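Local coordinates for PROTEIN (hypothetical protein EF0366) (Enterococcus faecalis, PDB 1VPY) that is of unknown function but belongs to the DUF72 family and folds as a closed parallel eight-stranded TIM barrel, at residues L16-F21 against S40-V45; N70-M75 against K113-L118; L200-F205 against G252-N257. One frame throughout, in Å; residues are numbered along the deposited sequence.

Contact 1: L16-F21 against S40-V45; sequences LGLTSF and SHLPLV. With ZN (zinc ion), chain E.
Phe21 turns its ring past Val45, whose CG2 approaches obliquely near the root of the ring, 4.0 Å from Phe21 CB and 4.1 Å from Phe21 CD1. Leu35 and Tyr38 of helix 35-41, which follows in the chain, also touch the Phe21 side chain. The other flat group, the His41 imidazole, stays clear of 16-21 and binds a zinc ion through NE2 at 2.5 Å, with Glu37 as second protein ligand. Val45 CG2, anti to its backbone N, also reaches the carbonyl of the neighbouring strand, 3.5 Å from Leu18 O. Leucine packs on leucine between the end of the first strand and the loop that leads into the second. The Leu18 and Leu42 side chains cross at about a right angle, CG of Leu18 meeting CD1 of Leu42 at 4.2 Å. Leu42 CD2 and Pro43 CD both lie against Leu16 O, Pro43 CD at 3.3 Å from that oxygen. Gly17 has no side chain, and its CA lies directly against Leu44 O. Between 16-21 and 40-45 themselves there is no backbone bond; the Tyr38 hydroxyl is bonded to both Leu18 N and Leu44 O, and direct strand pairing comes one residue on, between Leu18 and Glu46. Around this seam, helix 260-273 covers Leu16, Leu18 and Leu42 through Met270, Gln271 and Ala263. Strand 250-255 continues the sheet beyond 16-18, with Ile254 against Leu44 and Phe255 against Leu18, while helix 35-41 leads into 42-45 and lays Tyr38 on Phe21 and Val45.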
loop_
_atom_site.group_PDB
_atom_site.type_symbol
_atom_site.label_atom_id
_atom_site.label_comp_id
_atom_site.label_asym_id
_atom_site.label_seq_id
_atom_site.Cartn_x
_atom_site.Cartn_y
_atom_site.Cartn_z
ATOM N N LEU A 16 0.505 6.579 -10.516
ATOM C CA LEU A 16 -0.669 6.964 -9.738
ATOM C C LEU A 16 -1.783 5.942 -9.886
ATOM O O LEU A 16 -2.061 5.466 -10.989
ATOM C CB LEU A 16 -1.167 8.351 -10.153
ATOM C CG LEU A 16 -0.109 9.451 -10.240
ATOM C CD1 LEU A 16 -0.747 10.764 -10.620
ATOM C CD2 LEU A 16 0.654 9.572 -8.934
ATOM N N GLY A 17 -2.422 5.615 -8.770
ATOM C CA GLY A 17 -3.473 4.610 -8.770
ATOM C C GLY A 17 -4.531 4.786 -7.707
ATOM O O GLY A 17 -4.413 5.644 -6.837
ATOM N N LEU A 18 -5.567 3.957 -7.791
ATOM C CA LEU A 18 -6.688 3.991 -6.854
ATOM C C LEU A 18 -6.932 2.619 -6.248
ATOM O O LEU A 18 -6.286 1.637 -6.608
ATOM C CB LEU A 18 -7.978 4.436 -7.556
ATOM C CG LEU A 18 -7.985 5.617 -8.518
ATOM C CD1 LEU A 18 -9.313 5.687 -9.236
ATOM C CD2 LEU A 18 -7.703 6.902 -7.774
ATOM N N THR A 19 -7.887 2.574 -5.332
ATOM C CA THR A 19 -8.426 1.333 -4.803
ATOM C C THR A 19 -9.719 0.981 -5.533
ATOM O O THR A 19 -9.973 -0.188 -5.848
ATOM C CB THR A 19 -8.724 1.490 -3.314
ATOM O OG1 THR A 19 -7.521 1.858 -2.639
ATOM C CG2 THR A 19 -9.250 0.194 -2.734
ATOM N N SER A 20 -10.527 2.009 -5.790
ATOM C CA SER A 20 -11.836 1.846 -6.402
ATOM C C SER A 20 -11.805 1.938 -7.921
ATOM O O SER A 20 -12.428 2.825 -8.520
ATOM C CB SER A 20 -12.842 2.845 -5.824
ATOM O OG SER A 20 -13.034 2.602 -4.443
ATOM N N PHE A 21 -11.068 1.015 -8.538
ATOM C CA PHE A 21 -11.308 0.676 -9.937
ATOM C C PHE A 21 -12.779 0.266 -10.014
ATOM O O PHE A 21 -13.440 0.487 -11.026
ATOM C CB PHE A 21 -10.362 -0.445 -10.434
ATOM C CG PHE A 21 -10.704 -1.825 -9.923
ATOM C CD1 PHE A 21 -10.286 -2.242 -8.661
ATOM C CD2 PHE A 21 -11.435 -2.708 -10.710
ATOM C CE1 PHE A 21 -10.604 -3.513 -8.187
ATOM C CE2 PHE A 21 -11.757 -3.979 -10.246
ATOM C CZ PHE A 21 -11.341 -4.382 -8.982
ATOM N N SER A 40 -6.764 1.240 -18.933
ATOM C CA SER A 40 -6.656 2.120 -20.099
ATOM C C SER A 40 -6.118 3.494 -19.713
ATOM O O SER A 40 -5.416 4.123 -20.510
ATOM C CB SER A 40 -8.004 2.290 -20.811
ATOM O OG SER A 40 -8.475 1.062 -21.326
ATOM N N HIS A 41 -6.455 3.965 -18.509
ATOM C CA HIS A 41 -6.028 5.302 -18.070
ATOM C C HIS A 41 -4.902 5.278 -17.038
ATOM O O HIS A 41 -4.097 6.198 -16.996
ATOM C CB HIS A 41 -7.184 6.159 -17.509
ATOM C CG HIS A 41 -8.551 5.595 -17.738
ATOM N ND1 HIS A 41 -9.173 5.619 -18.970
ATOM C CD2 HIS A 41 -9.432 5.023 -16.881
ATOM C CE1 HIS A 41 -10.369 5.066 -18.864
ATOM N NE2 HIS A 41 -10.552 4.699 -17.606
ATOM N N LEU A 42 -4.860 4.256 -16.193
ATOM C CA LEU A 42 -3.897 4.266 -15.085
ATOM C C LEU A 42 -2.879 3.116 -15.094
ATOM O O LEU A 42 -3.192 2.012 -15.546
ATOM C CB LEU A 42 -4.614 4.396 -13.731
ATOM C CG LEU A 42 -5.243 5.773 -13.472
ATOM C CD1 LEU A 42 -6.094 5.780 -12.212
ATOM C CD2 LEU A 42 -4.190 6.874 -13.397
ATOM N N PRO A 43 -1.645 3.390 -14.620
ATOM C CA PRO A 43 -0.571 2.396 -14.587
ATOM C C PRO A 43 -0.485 1.603 -13.277
ATOM O O PRO A 43 0.357 0.713 -13.146
ATOM C CB PRO A 43 0.675 3.259 -14.734
ATOM C CG PRO A 43 0.316 4.542 -14.020
ATOM C CD PRO A 43 -1.187 4.697 -14.106
ATOM N N LEU A 44 -1.343 1.921 -12.318
ATOM C CA LEU A 44 -1.260 1.297 -11.019
ATOM C C LEU A 44 -2.636 1.184 -10.403
ATOM O O LEU A 44 -3.459 2.087 -10.535
ATOM C CB LEU A 44 -0.339 2.121 -10.118
ATOM C CG LEU A 44 -0.027 1.686 -8.687
ATOM C CD1 LEU A 44 0.784 0.389 -8.660
ATOM C CD2 LEU A 44 0.715 2.803 -7.992
ATOM N N VAL A 45 -2.888 0.059 -9.748
ATOM C CA VAL A 45 -4.108 -0.124 -8.989
ATOM C C VAL A 45 -3.781 -0.788 -7.659
ATOM O O VAL A 45 -2.826 -1.552 -7.559
ATOM C CB VAL A 45 -5.149 -0.955 -9.768
ATOM C CG1 VAL A 45 -4.852 -2.438 -9.670
ATOM C CG2 VAL A 45 -6.561 -0.660 -9.272
HETATM ZN ZN ZN E . -12.977 5.316 -17.816
#

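Contact 2: N70-M75 against K113-L118; sequences NFRFVM and KLFAFL
Lys113 stands beside Phe73, their side chains pointing the same way, and its O takes the Phe73 N-H at 2.9 Å. Its extended chain passes Phe71 O and carries NZ to the carbonyls of Val64 and Val67. Arg72 crosses it at about a right angle, bent at chi2 (-68°), with NH1 bonded to Phe71 O at 3.1 Å. Leu114 lies on the same face as Phe73, Met75 and Phe117; its CD1 lies over the centre of one face of the Phe117 ring. At Phe115 the register slips by one residue. Phe115 N binds Phe73 O at 2.7 Å and Ala116 N reaches the same oxygen only weakly, a beta bulge. The Phe115 ring lies alongside Val74, CD2 to Val74 CG2 3.7 Å. Ala116 O then accepts Met75 N at 3.0 Å, restoring the pairing. Phe117 turns CD1 and CE1 toward CB and CG of Met75 (a selenomethionine), CD1 lying 3.7 Å from Met75 CB. Leu118 N closes the ladder on Met75 O, and its CB packs on Val74 CG1. Helix 106-109 covers the Phe73, Met75 and Phe117 face, while Val74 and Phe115 meet Leu202 inside: adjacent parallel strands 72-76 and 114-120 of a TIM barrel.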
loop_
_atom_site.group_PDB
_atom_site.type_symbol
_atom_site.label_atom_id
_atom_site.label_comp_id
_atom_site.label_asym_id
_atom_site.label_seq_id
_atom_site.Cartn_x
_atom_site.Cartn_y
_atom_site.Cartn_z
ATOM N N ASN A 70 3.114 -3.551 -18.700
ATOM C CA ASN A 70 3.772 -2.931 -17.555
ATOM C C ASN A 70 2.844 -2.083 -16.683
ATOM O O ASN A 70 3.175 -0.961 -16.281
ATOM C CB ASN A 70 5.048 -2.184 -17.970
ATOM C CG ASN A 70 4.806 -1.197 -19.080
ATOM O OD1 ASN A 70 3.965 -0.302 -18.953
ATOM N ND2 ASN A 70 5.543 -1.351 -20.186
ATOM N N PHE A 71 1.676 -2.654 -16.405
ATOM C CA PHE A 71 0.762 -2.166 -15.397
ATOM C C PHE A 71 1.196 -2.798 -14.078
ATOM O O PHE A 71 1.704 -3.917 -14.061
ATOM C CB PHE A 71 -0.649 -2.623 -15.777
ATOM C CG PHE A 71 -1.705 -2.276 -14.768
ATOM C CD1 PHE A 71 -2.399 -1.077 -14.860
ATOM C CD2 PHE A 71 -2.025 -3.160 -13.742
ATOM C CE1 PHE A 71 -3.385 -0.751 -13.921
ATOM C CE2 PHE A 71 -3.007 -2.843 -12.798
ATOM C CZ PHE A 71 -3.686 -1.636 -12.893
ATOM N N ARG A 72 1.020 -2.092 -12.969
ATOM C CA ARG A 72 1.416 -2.658 -11.683
ATOM C C ARG A 72 0.259 -2.800 -10.712
ATOM O O ARG A 72 -0.693 -2.020 -10.744
ATOM C CB ARG A 72 2.569 -1.873 -11.056
ATOM C CG ARG A 72 3.838 -1.854 -11.913
ATOM C CD ARG A 72 4.522 -3.216 -12.017
ATOM N NE ARG A 72 5.685 -3.139 -12.897
ATOM C CZ ARG A 72 5.740 -3.642 -14.127
ATOM N NH1 ARG A 72 4.706 -4.290 -14.645
ATOM N NH2 ARG A 72 6.843 -3.503 -14.842
ATOM N N PHE A 73 0.363 -3.814 -9.854
ATOM C CA PHE A 73 -0.641 -4.106 -8.846
ATOM C C PHE A 73 -0.040 -3.940 -7.471
ATOM O O PHE A 73 1.046 -4.452 -7.200
ATOM C CB PHE A 73 -1.100 -5.561 -8.950
ATOM C CG PHE A 73 -1.896 -5.881 -10.177
ATOM C CD1 PHE A 73 -1.259 -6.226 -11.365
ATOM C CD2 PHE A 73 -3.286 -5.887 -10.134
ATOM C CE1 PHE A 73 -1.995 -6.549 -12.496
ATOM C CE2 PHE A 73 -4.030 -6.212 -11.253
ATOM C CZ PHE A 73 -3.384 -6.541 -12.441
ATOM N N VAL A 74 -0.748 -3.232 -6.602
ATOM C CA VAL A 74 -0.466 -3.290 -5.181
ATOM C C VAL A 74 -1.521 -4.221 -4.614
ATOM O O VAL A 74 -2.715 -3.905 -4.611
ATOM C CB VAL A 74 -0.540 -1.918 -4.495
ATOM C CG1 VAL A 74 -0.409 -2.075 -2.978
ATOM C CG2 VAL A 74 0.548 -0.989 -5.033
HETATM N N MSE A 75 -1.071 -5.381 -4.157
HETATM C CA MSE A 75 -1.960 -6.402 -3.672
HETATM C C MSE A 75 -2.019 -6.368 -2.152
HETATM O O MSE A 75 -1.029 -6.639 -1.483
HETATM C CB MSE A 75 -1.474 -7.763 -4.169
HETATM C CG MSE A 75 -2.502 -8.865 -4.058
HETATM SE SE MSE A 75 -4.136 -8.474 -5.096
HETATM C CE MSE A 75 -3.278 -7.919 -6.882
ATOM N N LYS A 113 4.274 -8.135 -12.652
ATOM C CA LYS A 113 3.334 -7.009 -12.580
ATOM C C LYS A 113 3.012 -6.641 -11.132
ATOM O O LYS A 113 2.142 -5.810 -10.864
ATOM C CB LYS A 113 2.051 -7.317 -13.350
ATOM C CG LYS A 113 2.288 -7.692 -14.801
ATOM C CD LYS A 113 1.022 -7.620 -15.621
ATOM C CE LYS A 113 1.310 -7.911 -17.084
ATOM N NZ LYS A 113 0.062 -8.083 -17.869
ATOM N N LEU A 114 3.717 -7.258 -10.193
ATOM C CA LEU A 114 3.521 -6.941 -8.785
ATOM C C LEU A 114 4.346 -5.716 -8.414
ATOM O O LEU A 114 5.569 -5.725 -8.532
ATOM C CB LEU A 114 3.908 -8.131 -7.906
ATOM C CG LEU A 114 3.990 -7.949 -6.391
ATOM C CD1 LEU A 114 2.618 -7.699 -5.776
ATOM C CD2 LEU A 114 4.646 -9.167 -5.768
ATOM N N PHE A 115 3.670 -4.654 -7.988
ATOM C CA PHE A 115 4.373 -3.533 -7.398
ATOM C C PHE A 115 4.805 -3.895 -5.959
ATOM O O PHE A 115 5.989 -3.824 -5.627
ATOM C CB PHE A 115 3.529 -2.260 -7.449
ATOM C CG PHE A 115 4.269 -1.032 -7.025
ATOM C CD1 PHE A 115 5.109 -0.375 -7.906
ATOM C CD2 PHE A 115 4.130 -0.531 -5.738
ATOM C CE1 PHE A 115 5.802 0.767 -7.518
ATOM C CE2 PHE A 115 4.819 0.613 -5.340
ATOM C CZ PHE A 115 5.659 1.259 -6.243
ATOM N N ALA A 116 3.854 -4.313 -5.129
ATOM C CA ALA A 116 4.164 -4.775 -3.778
ATOM C C ALA A 116 2.956 -5.447 -3.138
ATOM O O ALA A 116 1.820 -5.166 -3.526
ATOM C CB ALA A 116 4.641 -3.614 -2.912
ATOM N N PHE A 117 3.199 -6.348 -2.188
ATOM C CA PHE A 117 2.139 -6.778 -1.276
ATOM C C PHE A 117 2.006 -5.748 -0.167
ATOM O O PHE A 117 2.999 -5.407 0.483
ATOM C CB PHE A 117 2.428 -8.156 -0.672
ATOM C CG PHE A 117 2.305 -9.278 -1.652
ATOM C CD1 PHE A 117 1.080 -9.571 -2.242
ATOM C CD2 PHE A 117 3.410 -10.043 -1.989
ATOM C CE1 PHE A 117 0.962 -10.607 -3.159
ATOM C CE2 PHE A 117 3.306 -11.082 -2.909
ATOM C CZ PHE A 117 2.082 -11.365 -3.496
ATOM N N LEU A 118 0.797 -5.230 0.035
ATOM C CA LEU A 118 0.575 -4.276 1.118
ATOM C C LEU A 118 0.115 -5.010 2.358
ATOM O O LEU A 118 -0.930 -5.644 2.363
ATOM C CB LEU A 118 -0.413 -3.162 0.729
ATOM C CG LEU A 118 -0.988 -2.306 1.870
ATOM C CD1 LEU A 118 0.057 -1.415 2.557
ATOM C CD2 LEU A 118 -2.153 -1.483 1.370
#

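Contact 3: L200-F205 against G252-N257; sequences LVLFRF and GVIFNN
Strands 201-205 and 252-255 run parallel, their axes 4.7 Å apart at closest and 14° from alignment, in unbroken register from Leu202 opposite Gly252 to Phe205 opposite Phe255. Five backbone bonds zip them together: Gly252 N to Val201 O, Phe203 N to Gly252 O at 2.7 Å, Ile254 N to Phe203 O, Phe205 N to Ile254 O and, just past the strand, Asn256 N to Phe205 O. On the outer face Phe205 is the main contributor. Its CD2 points onto one face of the Phe255 ring, offset toward the rim, in a T-shaped stack with centroids 5.1 Å apart and planes at 71°. CE2 of Phe205 meets Val253 CG1, and Val253 CG2 in turn meets Phe203 CD2 at 4.1 Å. Helix 231-245 covers Phe203, Phe205 and Val253; helix 260-273 covers Phe255. On the inner face Leu202 CD1 packs on Ile254 CG1 at 4.0 Å, and Arg204 lies side by side with Ile254. Arg204, its chain bending at chi3 (87°), also lies alongside Asn256, NH2 and ND2, both donors, being neighbours rather than bonded partners. Salt bridges to Glu150 and Glu46 hold the guanidinium instead, while Asn256 OD1 binds Thr19 OG1 and its ND2 binds His206. Such a polar cluster toward the C-terminal ends of the strands lies where TIM-barrel enzymes usually keep their active sites, though no activity is established here.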
loop_
_atom_site.group_PDB
_atom_site.type_symbol
_atom_site.label_atom_id
_atom_site.label_comp_id
_atom_site.label_asym_id
_atom_site.label_seq_id
_atom_site.Cartn_x
_atom_site.Cartn_y
_atom_site.Cartn_z
ATOM N N LEU A 200 11.538 0.938 -4.232
ATOM C CA LEU A 200 10.127 1.277 -4.333
ATOM C C LEU A 200 9.607 1.963 -3.072
ATOM O O LEU A 200 9.793 1.473 -1.955
ATOM C CB LEU A 200 9.273 0.044 -4.669
ATOM C CG LEU A 200 8.991 -1.059 -3.648
ATOM C CD1 LEU A 200 7.734 -1.790 -4.065
ATOM C CD2 LEU A 200 10.163 -2.035 -3.501
ATOM N N VAL A 201 8.977 3.112 -3.280
ATOM C CA VAL A 201 8.282 3.835 -2.230
ATOM C C VAL A 201 6.803 3.820 -2.555
ATOM O O VAL A 201 6.408 4.037 -3.709
ATOM C CB VAL A 201 8.786 5.291 -2.128
ATOM C CG1 VAL A 201 7.844 6.155 -1.299
ATOM C CG2 VAL A 201 10.156 5.311 -1.523
ATOM N N LEU A 202 5.985 3.550 -1.543
ATOM C CA LEU A 202 4.544 3.622 -1.698
ATOM C C LEU A 202 3.954 4.687 -0.783
ATOM O O LEU A 202 4.192 4.688 0.437
ATOM C CB LEU A 202 3.885 2.256 -1.451
ATOM C CG LEU A 202 2.363 2.149 -1.632
ATOM C CD1 LEU A 202 1.941 2.390 -3.081
ATOM C CD2 LEU A 202 1.859 0.815 -1.146
ATOM N N PHE A 203 3.195 5.589 -1.406
ATOM C CA PHE A 203 2.363 6.575 -0.724
ATOM C C PHE A 203 0.942 6.066 -0.704
ATOM O O PHE A 203 0.493 5.457 -1.675
ATOM C CB PHE A 203 2.342 7.881 -1.516
ATOM C CG PHE A 203 3.555 8.738 -1.324
ATOM C CD1 PHE A 203 3.613 9.649 -0.267
ATOM C CD2 PHE A 203 4.625 8.656 -2.207
ATOM C CE1 PHE A 203 4.725 10.451 -0.087
ATOM C CE2 PHE A 203 5.740 9.455 -2.038
ATOM C CZ PHE A 203 5.792 10.359 -0.978
ATOM N N ARG A 204 0.221 6.338 0.378
ATOM C CA ARG A 204 -1.221 6.116 0.401
ATOM C C ARG A 204 -1.900 7.301 1.064
ATOM O O ARG A 204 -1.601 7.647 2.219
ATOM C CB ARG A 204 -1.583 4.819 1.130
ATOM C CG ARG A 204 -1.164 3.541 0.399
ATOM C CD ARG A 204 -1.640 2.307 1.147
ATOM N NE ARG A 204 -2.996 1.927 0.775
ATOM C CZ ARG A 204 -3.922 1.481 1.618
ATOM N NH1 ARG A 204 -3.674 1.370 2.920
ATOM N NH2 ARG A 204 -5.115 1.161 1.154
ATOM N N PHE A 205 -2.807 7.930 0.320
ATOM C CA PHE A 205 -3.527 9.080 0.817
ATOM C C PHE A 205 -4.935 8.651 1.173
ATOM O O PHE A 205 -5.711 8.228 0.310
ATOM C CB PHE A 205 -3.545 10.205 -0.215
ATOM C CG PHE A 205 -2.184 10.574 -0.751
ATOM C CD1 PHE A 205 -1.080 10.670 0.093
ATOM C CD2 PHE A 205 -2.013 10.846 -2.105
ATOM C CE1 PHE A 205 0.180 11.011 -0.406
ATOM C CE2 PHE A 205 -0.767 11.196 -2.613
ATOM C CZ PHE A 205 0.333 11.276 -1.766
ATOM N N GLY A 252 5.024 4.681 -5.999
ATOM C CA GLY A 252 3.636 4.324 -6.177
ATOM C C GLY A 252 2.792 5.236 -5.332
ATOM O O GLY A 252 3.065 5.427 -4.146
ATOM N N VAL A 253 1.768 5.811 -5.945
ATOM C CA VAL A 253 0.832 6.663 -5.236
ATOM C C VAL A 253 -0.592 6.115 -5.335
ATOM O O VAL A 253 -1.140 5.965 -6.434
ATOM C CB VAL A 253 0.889 8.120 -5.745
ATOM C CG1 VAL A 253 -0.093 8.987 -4.980
ATOM C CG2 VAL A 253 2.312 8.687 -5.622
ATOM N N ILE A 254 -1.170 5.813 -4.173
ATOM C CA ILE A 254 -2.534 5.310 -4.103
ATOM C C ILE A 254 -3.437 6.310 -3.391
ATOM O O ILE A 254 -3.238 6.623 -2.209
ATOM C CB ILE A 254 -2.605 3.926 -3.395
ATOM C CG1 ILE A 254 -1.852 2.850 -4.201
ATOM C CG2 ILE A 254 -4.044 3.520 -3.111
ATOM C CD1 ILE A 254 -2.208 2.743 -5.675
ATOM N N PHE A 255 -4.422 6.819 -4.127
ATOM C CA PHE A 255 -5.477 7.616 -3.525
ATOM C C PHE A 255 -6.551 6.668 -3.001
ATOM O O PHE A 255 -7.202 5.958 -3.770
ATOM C CB PHE A 255 -6.057 8.608 -4.537
ATOM C CG PHE A 255 -5.153 9.776 -4.837
ATOM C CD1 PHE A 255 -4.148 9.671 -5.797
ATOM C CD2 PHE A 255 -5.304 10.977 -4.152
ATOM C CE1 PHE A 255 -3.299 10.758 -6.066
ATOM C CE2 PHE A 255 -4.476 12.069 -4.420
ATOM C CZ PHE A 255 -3.470 11.961 -5.374
ATOM N N ASN A 256 -6.707 6.640 -1.681
ATOM C CA ASN A 256 -7.637 5.731 -1.031
ATOM C C ASN A 256 -8.694 6.517 -0.243
ATOM O O ASN A 256 -9.413 5.975 0.599
ATOM C CB ASN A 256 -6.848 4.764 -0.138
ATOM C CG ASN A 256 -7.720 3.703 0.506
ATOM O OD1 ASN A 256 -8.609 3.131 -0.129
ATOM N ND2 ASN A 256 -7.466 3.434 1.778
ATOM N N ASN A 257 -8.784 7.813 -0.527
ATOM C CA ASN A 257 -9.780 8.663 0.111
ATOM C C ASN A 257 -11.136 8.368 -0.501
ATOM O O ASN A 257 -11.217 7.897 -1.641
ATOM C CB ASN A 257 -9.412 10.143 -0.032
ATOM C CG ASN A 257 -9.161 10.549 -1.471
ATOM O OD1 ASN A 257 -8.428 9.880 -2.205
ATOM N ND2 ASN A 257 -9.772 11.649 -1.884
#

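How the contacts relate
The three contacts belong to one closed barrel, with centres 11 to 12 Å apart. Contact 1 lies between the other two along the sheet. Segment 40-45 meets contact 2 through probable hydrogen bonds of Val45 O with Val74 N (2.8 Å) and Pro43 O with Arg72 N (2.9 Å). Strand 13-18 pairs likewise with contact 3 through Gly17 N and Val253 O (2.7 Å) and Gly17 O and Phe255 N (3.0 Å). Contacts 2 and 3 meet across the interior, where Leu118 CD2 lies 3.5 Å from Arg204 CZ and Phe115 CZ lies 3.5 Å from Gly252 N. The zinc held by His41 of contact 1 and Glu37 marks helix 35-41, apart from the interior cluster around Arg204.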